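Local coordinates for protein (R)-2-hydroxyglutaryl-CoA dehydratase activating ATPase (Acidaminococcus fermentans, PDB 1HUX) that hydrolyses ATP slowly and drives ATP-dependent electron transfer from a dimer-shared [4Fe-4S] cluster to activate (R)-2-hydroxyglutaryl-CoA dehydratase in L-glutamate fermentation, at residues 15-20 and 46-51; 27-32 and 242-247. All blocks are in the same frame, centred on the assembly; numbering follows the deposited sequence.

Contact 1: 15-20 and 46-51; sequences SKCIIL and SEVLEN. With ADP (adenosine-5'-diphosphate), chain D.
V48 meets C17 and I19, two residues on the same face of strand 15-20, and forms the centre of this strand-helix contact. Its two methyls straddle CB of C17. CG2 lies 3.3 Å from CB of C17 and also reaches its SG at 3.7 Å, whereas CG1, 3.6 Å from the same CB, also reaches C17 O. V48 CB itself faces I19, whose CD1 stands 3.8 Å away, and the two side chains cross obliquely. CG1 of I19 sits beside its own backbone N, and CD1 is then anti to CA (chi2 175°), which extends the methyl to the helix; there it also comes within 4.1 Å of L49 CD2 at the partly exposed margin. The short axes approach to 8.3 Å at 33°, so the helix runs roughly lengthwise over the strand. The same packed layer takes in I45 and A52 of helix 40-52 and I8 and L6 of strand 4-10, as expected for a helix covering one face of the first sheet of an actin-fold ATPase. The neighbouring residues of the strand turn to the other face: I18 packs on A247 and A251, while K16 serves the nucleotide. K16 NZ donates a hydrogen bond to ADP O1A at 3.2 Å, comes closer still to O2B, and is also bonded to A14 O. Between 15-20 and 46-51 the contacts are apolar and give the helix a nonpolar seat, while polar ties to the sheet come from S44 outside them.

Contact 2: 27-32 and 242-247; sequences VAKSLV and AQYNGA. With ADP (adenosine-5'-diphosphate), chain D.
Q243, which packs on L31, donates from NE2 to ADP O1A at 2.7 Å with an N-H...O angle of 165°, and K16 NZ grips the same alpha-phosphate oxygen. The first torsion puts Q243 CG anti to the backbone N (chi1 -176°), and the chain continues extended, bringing the amide to the phosphate. The other end of the amide, OE1, receives a weak hydrogen bond from Q220 NE2, a second ATP-binding residue. L31 crosses Q243 at about a right angle; its CD2 lies 3.3 Å from OE1 and 3.6 Å from CD, so an aliphatic branch borders the amide.

The 242-247 segment leads from a short 3-10 turn into helix 245-257, with Y244 at the N-cap position. At the start of this helix N245 OD1 is hydrogen-bonded to T215 OG1 of the second five-stranded sheet of the actin fold, while Q243 and Y244 reach strand 25-33 of the first, so the segment bridges the two sheets beside the nucleotide. Strand 25-33 is the outermost strand of its sheet within the chain, and V27 and A28 form a classic beta bulge opposite I19.

Y244 brings its ring to this edge strand. The aliphatic part of K29 crosses it at about a right angle and is placed over one face, although the modelled approach is too tight to be taken literally; K29 NZ is 5.1 Å from the ring centroid and offers at most a weak cation-pi attraction. S30 O instead comes to the ring edge, 3.3 Å from CE2. L31 CB approaches the phenol end obliquely, 3.6 Å from OH. S30 CB turns from Y244, and its OG is hydrogen-bonded to S44 O of helix 40-52.

In the fold
Contacts 1 and 2 use adjacent strands of one sheet, joined by probable hydrogen bonds between V27 N and I19 O (2.8 Å) and between C17 N and S30 O (2.9 Å). Their helices cover different faces: helix 40-52 meets C17 and I19, whereas the 242-247 segment meets K29 and L31, with I18 packing beside K29 on that second face. Contact 1 is mostly buried and purely apolar across its segments, although its centre lies about 18 Å from the centre of the chain. Contact 2, about 11 Å from that centre, is partly buried and mixes aromatic, aliphatic and amide groups. Its nucleotide-binding residue, Q243, belongs to the interface, whereas K16 has no part in the strand-helix packing of contact 1.

Contact 1: 15-20 and 46-51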
loop_
_atom_site.group_PDB
_atom_site.type_symbol
_atom_site.label_atom_id
_atom_site.label_comp_id
_atom_site.label_asym_id
_atom_site.label_seq_id
_atom_site.Cartn_x
_atom_site.Cartn_y
_atom_site.Cartn_z
ATOM N N SER A 15 -13.827 -4.277 -19.865
ATOM C CA SER A 15 -14.706 -5.397 -20.138
ATOM C C SER A 15 -14.261 -5.926 -21.493
ATOM O O SER A 15 -14.265 -5.186 -22.487
ATOM C CB SER A 15 -16.156 -4.918 -20.187
ATOM O OG SER A 15 -17.050 -6.000 -20.117
ATOM N N LYS A 16 -13.836 -7.189 -21.523
ATOM C CA LYS A 16 -13.375 -7.817 -22.766
ATOM C C LYS A 16 -14.405 -8.842 -23.217
ATOM O O LYS A 16 -15.113 -9.439 -22.389
ATOM C CB LYS A 16 -12.014 -8.509 -22.577
ATOM C CG LYS A 16 -10.773 -7.586 -22.437
ATOM C CD LYS A 16 -10.755 -6.831 -21.119
ATOM C CE LYS A 16 -10.796 -7.756 -19.912
ATOM N NZ LYS A 16 -10.917 -6.976 -18.643
ATOM N N CYS A 17 -14.490 -9.036 -24.532
ATOM C CA CYS A 17 -15.432 -9.974 -25.112
ATOM C C CYS A 17 -14.811 -10.811 -26.193
ATOM O O CYS A 17 -13.968 -10.346 -26.975
ATOM C CB CYS A 17 -16.630 -9.245 -25.709
ATOM S SG CYS A 17 -17.906 -8.761 -24.538
ATOM N N ILE A 18 -15.258 -12.060 -26.240
ATOM C CA ILE A 18 -14.797 -12.996 -27.246
ATOM C C ILE A 18 -15.963 -13.815 -27.803
ATOM O O ILE A 18 -16.894 -14.179 -27.076
ATOM C CB ILE A 18 -13.730 -13.959 -26.664
ATOM C CG1 ILE A 18 -12.395 -13.221 -26.523
ATOM C CG2 ILE A 18 -13.562 -15.186 -27.581
ATOM C CD1 ILE A 18 -11.752 -12.858 -27.861
ATOM N N ILE A 19 -15.906 -14.080 -29.108
ATOM C CA ILE A 19 -16.911 -14.894 -29.789
ATOM C C ILE A 19 -16.153 -15.896 -30.643
ATOM O O ILE A 19 -15.316 -15.509 -31.473
ATOM C CB ILE A 19 -17.804 -14.054 -30.750
ATOM C CG1 ILE A 19 -18.688 -13.090 -29.966
ATOM C CG2 ILE A 19 -18.703 -14.966 -31.566
ATOM C CD1 ILE A 19 -19.495 -12.148 -30.880
ATOM N N LEU A 20 -16.421 -17.179 -30.439
ATOM C CA LEU A 20 -15.755 -18.181 -31.262
ATOM C C LEU A 20 -16.707 -19.202 -31.880
ATOM O O LEU A 20 -17.793 -19.510 -31.340
ATOM C CB LEU A 20 -14.623 -18.887 -30.491
ATOM C CG LEU A 20 -14.718 -19.149 -28.990
ATOM C CD1 LEU A 20 -15.997 -19.893 -28.658
ATOM C CD2 LEU A 20 -13.504 -19.942 -28.570
ATOM N N SER A 46 -21.998 -5.285 -27.521
ATOM C CA SER A 46 -22.453 -4.723 -28.785
ATOM C C SER A 46 -21.248 -4.679 -29.725
ATOM O O SER A 46 -21.318 -5.107 -30.881
ATOM C CB SER A 46 -22.971 -3.311 -28.553
ATOM O OG SER A 46 -23.707 -3.247 -27.338
ATOM N N GLU A 47 -20.140 -4.155 -29.205
ATOM C CA GLU A 47 -18.900 -4.055 -29.960
ATOM C C GLU A 47 -18.551 -5.372 -30.661
ATOM O O GLU A 47 -18.264 -5.380 -31.862
ATOM C CB GLU A 47 -17.750 -3.676 -29.028
ATOM C CG GLU A 47 -17.911 -2.351 -28.313
ATOM C CD GLU A 47 -17.640 -1.166 -29.208
ATOM O OE1 GLU A 47 -17.581 -0.032 -28.682
ATOM O OE2 GLU A 47 -17.485 -1.370 -30.432
ATOM N N VAL A 48 -18.563 -6.477 -29.913
ATOM C CA VAL A 48 -18.214 -7.770 -30.503
ATOM C C VAL A 48 -19.211 -8.163 -31.563
ATOM O O VAL A 48 -18.850 -8.395 -32.728
ATOM C CB VAL A 48 -18.177 -8.923 -29.462
ATOM C CG1 VAL A 48 -16.736 -9.429 -29.293
ATOM C CG2 VAL A 48 -18.771 -8.466 -28.152
ATOM N N LEU A 49 -20.468 -8.232 -31.143
ATOM C CA LEU A 49 -21.524 -8.610 -32.049
ATOM C C LEU A 49 -21.380 -7.838 -33.361
ATOM O O LEU A 49 -21.467 -8.424 -34.451
ATOM C CB LEU A 49 -22.875 -8.382 -31.375
ATOM C CG LEU A 49 -23.134 -9.423 -30.269
ATOM C CD1 LEU A 49 -24.317 -9.032 -29.396
ATOM C CD2 LEU A 49 -23.341 -10.784 -30.909
ATOM N N GLU A 50 -21.113 -6.537 -33.265
ATOM C CA GLU A 50 -20.951 -5.725 -34.462
ATOM C C GLU A 50 -19.757 -6.184 -35.269
ATOM O O GLU A 50 -19.884 -6.512 -36.449
ATOM C CB GLU A 50 -20.783 -4.253 -34.104
ATOM C CG GLU A 50 -22.073 -3.574 -33.710
ATOM C CD GLU A 50 -21.937 -2.069 -33.696
ATOM O OE1 GLU A 50 -21.096 -1.558 -32.921
ATOM O OE2 GLU A 50 -22.667 -1.402 -34.464
ATOM N N ASN A 51 -18.596 -6.210 -34.627
ATOM C CA ASN A 51 -17.373 -6.627 -35.292
ATOM C C ASN A 51 -17.594 -7.938 -36.030
ATOM O O ASN A 51 -17.097 -8.120 -37.145
ATOM C CB ASN A 51 -16.247 -6.794 -34.265
ATOM C CG ASN A 51 -15.859 -5.482 -33.592
ATOM O OD1 ASN A 51 -15.524 -4.500 -34.260
ATOM N ND2 ASN A 51 -15.889 -5.467 -32.263
HETATM P PB ADP D . -9.346 -6.111 -15.059
HETATM O O1B ADP D . -8.624 -7.231 -14.362
HETATM O O2B ADP D . -10.368 -6.567 -16.144
HETATM O O3B ADP D . -9.917 -5.067 -14.117
HETATM P PA ADP D . -7.401 -5.830 -17.083
HETATM O O1A ADP D . -8.101 -5.560 -18.389
HETATM O O2A ADP D . -6.815 -7.154 -16.874
HETATM O O3A ADP D . -8.361 -5.394 -15.888
HETATM O "O5'" ADP D . -6.359 -4.693 -16.846
HETATM C "C5'" ADP D . -5.300 -4.619 -17.643
HETATM C "C4'" ADP D . -4.217 -3.756 -17.112
HETATM O "O4'" ADP D . -3.199 -3.592 -18.145
HETATM C "C3'" ADP D . -4.553 -2.256 -16.594
HETATM O "O3'" ADP D . -3.711 -1.877 -15.477
HETATM C "C2'" ADP D . -4.303 -1.509 -17.890
HETATM O "O2'" ADP D . -3.970 -0.085 -17.809
HETATM C "C1'" ADP D . -3.119 -2.284 -18.452
HETATM N N9 ADP D . -2.756 -2.018 -19.863
HETATM C C8 ADP D . -3.619 -1.976 -20.881
HETATM N N7 ADP D . -3.055 -1.739 -21.989
HETATM C C5 ADP D . -1.708 -1.605 -21.680
HETATM C C6 ADP D . -0.521 -1.357 -22.450
HETATM N N6 ADP D . -0.543 -1.162 -23.799
HETATM N N1 ADP D . 0.673 -1.311 -21.789
HETATM C C2 ADP D . 0.698 -1.493 -20.460
HETATM N N3 ADP D . -0.357 -1.738 -19.657
HETATM C C4 ADP D . -1.532 -1.781 -20.337
#

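Contact 2: 27-32 and 242-247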
loop_
_atom_site.group_PDB
_atom_site.type_symbol
_atom_site.label_atom_id
_atom_site.label_comp_id
_atom_site.label_asym_id
_atom_site.label_seq_id
_atom_site.Cartn_x
_atom_site.Cartn_y
_atom_site.Cartn_z
ATOM N N VAL A 27 -13.661 -15.424 -33.754
ATOM C CA VAL A 27 -14.210 -14.678 -34.883
ATOM C C VAL A 27 -14.131 -13.187 -34.602
ATOM O O VAL A 27 -13.910 -12.388 -35.506
ATOM C CB VAL A 27 -15.686 -15.094 -35.188
ATOM C CG1 VAL A 27 -15.733 -16.582 -35.631
ATOM C CG2 VAL A 27 -16.572 -14.856 -33.963
ATOM N N ALA A 28 -14.283 -12.813 -33.341
ATOM C CA ALA A 28 -14.217 -11.410 -32.995
ATOM C C ALA A 28 -14.038 -11.207 -31.499
ATOM O O ALA A 28 -14.427 -12.067 -30.683
ATOM C CB ALA A 28 -15.478 -10.702 -33.466
ATOM N N LYS A 29 -13.454 -10.061 -31.146
ATOM C CA LYS A 29 -13.219 -9.701 -29.748
ATOM C C LYS A 29 -13.448 -8.218 -29.582
ATOM O O LYS A 29 -13.493 -7.482 -30.561
ATOM C CB LYS A 29 -11.779 -10.014 -29.343
ATOM C CG LYS A 29 -10.722 -9.281 -30.161
ATOM C CD LYS A 29 -9.415 -9.242 -29.415
ATOM C CE LYS A 29 -8.319 -8.660 -30.258
ATOM N NZ LYS A 29 -8.032 -9.608 -31.367
ATOM N N SER A 30 -13.581 -7.776 -28.342
ATOM C CA SER A 30 -13.775 -6.364 -28.096
ATOM C C SER A 30 -13.284 -5.995 -26.691
ATOM O O SER A 30 -13.096 -6.868 -25.833
ATOM C CB SER A 30 -15.256 -6.000 -28.292
ATOM O OG SER A 30 -16.046 -6.301 -27.153
ATOM N N LEU A 31 -13.071 -4.701 -26.466
ATOM C CA LEU A 31 -12.591 -4.214 -25.183
ATOM C C LEU A 31 -13.119 -2.808 -24.943
ATOM O O LEU A 31 -12.923 -1.919 -25.767
ATOM C CB LEU A 31 -11.059 -4.217 -25.194
ATOM C CG LEU A 31 -10.268 -3.630 -24.023
ATOM C CD1 LEU A 31 -10.867 -3.973 -22.674
ATOM C CD2 LEU A 31 -8.883 -4.170 -24.122
ATOM N N VAL A 32 -13.776 -2.610 -23.808
ATOM C CA VAL A 32 -14.351 -1.316 -23.483
ATOM C C VAL A 32 -14.052 -0.910 -22.048
ATOM O O VAL A 32 -14.317 -1.673 -21.113
ATOM C CB VAL A 32 -15.886 -1.339 -23.671
ATOM C CG1 VAL A 32 -16.508 -0.041 -23.127
ATOM C CG2 VAL A 32 -16.222 -1.538 -25.137
ATOM N N ALA A 242 -3.465 -11.810 -24.938
ATOM C CA ALA A 242 -3.197 -11.814 -23.511
ATOM C C ALA A 242 -4.325 -11.255 -22.651
ATOM O O ALA A 242 -4.811 -11.935 -21.748
ATOM C CB ALA A 242 -1.910 -11.061 -23.235
ATOM N N GLN A 243 -4.755 -10.030 -22.941
ATOM C CA GLN A 243 -5.806 -9.379 -22.152
ATOM C C GLN A 243 -7.214 -9.919 -22.399
ATOM O O GLN A 243 -8.151 -9.612 -21.652
ATOM C CB GLN A 243 -5.771 -7.869 -22.410
ATOM C CG GLN A 243 -6.757 -7.060 -21.583
ATOM C CD GLN A 243 -6.561 -5.563 -21.760
ATOM O OE1 GLN A 243 -5.998 -5.106 -22.776
ATOM N NE2 GLN A 243 -7.035 -4.789 -20.787
ATOM N N TYR A 244 -7.356 -10.730 -23.443
ATOM C CA TYR A 244 -8.646 -11.304 -23.793
ATOM C C TYR A 244 -8.740 -12.748 -23.332
ATOM O O TYR A 244 -9.660 -13.481 -23.714
ATOM C CB TYR A 244 -8.851 -11.267 -25.306
ATOM C CG TYR A 244 -8.864 -9.877 -25.895
ATOM C CD1 TYR A 244 -7.728 -9.346 -26.509
ATOM C CD2 TYR A 244 -10.009 -9.087 -25.834
ATOM C CE1 TYR A 244 -7.731 -8.059 -27.045
ATOM C CE2 TYR A 244 -10.024 -7.802 -26.369
ATOM C CZ TYR A 244 -8.880 -7.294 -26.970
ATOM O OH TYR A 244 -8.872 -6.009 -27.469
ATOM N N ASN A 245 -7.789 -13.165 -22.508
ATOM C CA ASN A 245 -7.762 -14.538 -22.024
ATOM C C ASN A 245 -8.984 -14.879 -21.187
ATOM O O ASN A 245 -9.626 -15.896 -21.396
ATOM C CB ASN A 245 -6.496 -14.775 -21.204
ATOM C CG ASN A 245 -6.218 -16.249 -20.983
ATOM O OD1 ASN A 245 -5.190 -16.635 -20.415
ATOM N ND2 ASN A 245 -7.137 -17.086 -21.434
ATOM N N GLY A 246 -9.310 -14.025 -20.232
ATOM C CA GLY A 246 -10.454 -14.310 -19.385
ATOM C C GLY A 246 -11.718 -14.511 -20.200
ATOM O O GLY A 246 -12.546 -15.373 -19.894
ATOM N N ALA A 247 -11.864 -13.702 -21.246
ATOM C CA ALA A 247 -13.034 -13.778 -22.097
ATOM C C ALA A 247 -12.944 -15.061 -22.904
ATOM O O ALA A 247 -13.904 -15.837 -22.968
ATOM C CB ALA A 247 -13.091 -12.557 -23.023
HETATM P PB ADP D . -9.346 -6.111 -15.059
HETATM O O1B ADP D . -8.624 -7.231 -14.362
HETATM O O2B ADP D . -10.368 -6.567 -16.144
HETATM O O3B ADP D . -9.917 -5.067 -14.117
HETATM P PA ADP D . -7.401 -5.830 -17.083
HETATM O O1A ADP D . -8.101 -5.560 -18.389
HETATM O O2A ADP D . -6.815 -7.154 -16.874
HETATM O O3A ADP D . -8.361 -5.394 -15.888
HETATM O "O5'" ADP D . -6.359 -4.693 -16.846
HETATM C "C5'" ADP D . -5.300 -4.619 -17.643
HETATM C "C4'" ADP D . -4.217 -3.756 -17.112
HETATM O "O4'" ADP D . -3.199 -3.592 -18.145
HETATM C "C3'" ADP D . -4.553 -2.256 -16.594
HETATM O "O3'" ADP D . -3.711 -1.877 -15.477
HETATM C "C2'" ADP D . -4.303 -1.509 -17.890
HETATM O "O2'" ADP D . -3.970 -0.085 -17.809
HETATM C "C1'" ADP D . -3.119 -2.284 -18.452
HETATM N N9 ADP D . -2.756 -2.018 -19.863
HETATM C C8 ADP D . -3.619 -1.976 -20.881
HETATM N N7 ADP D . -3.055 -1.739 -21.989
HETATM C C5 ADP D . -1.708 -1.605 -21.680
HETATM C C6 ADP D . -0.521 -1.357 -22.450
HETATM N N6 ADP D . -0.543 -1.162 -23.799
HETATM N N1 ADP D . 0.673 -1.311 -21.789
HETATM C C2 ADP D . 0.698 -1.493 -20.460
HETATM N N3 ADP D . -0.357 -1.738 -19.657
HETATM C C4 ADP D . -1.532 -1.781 -20.337
#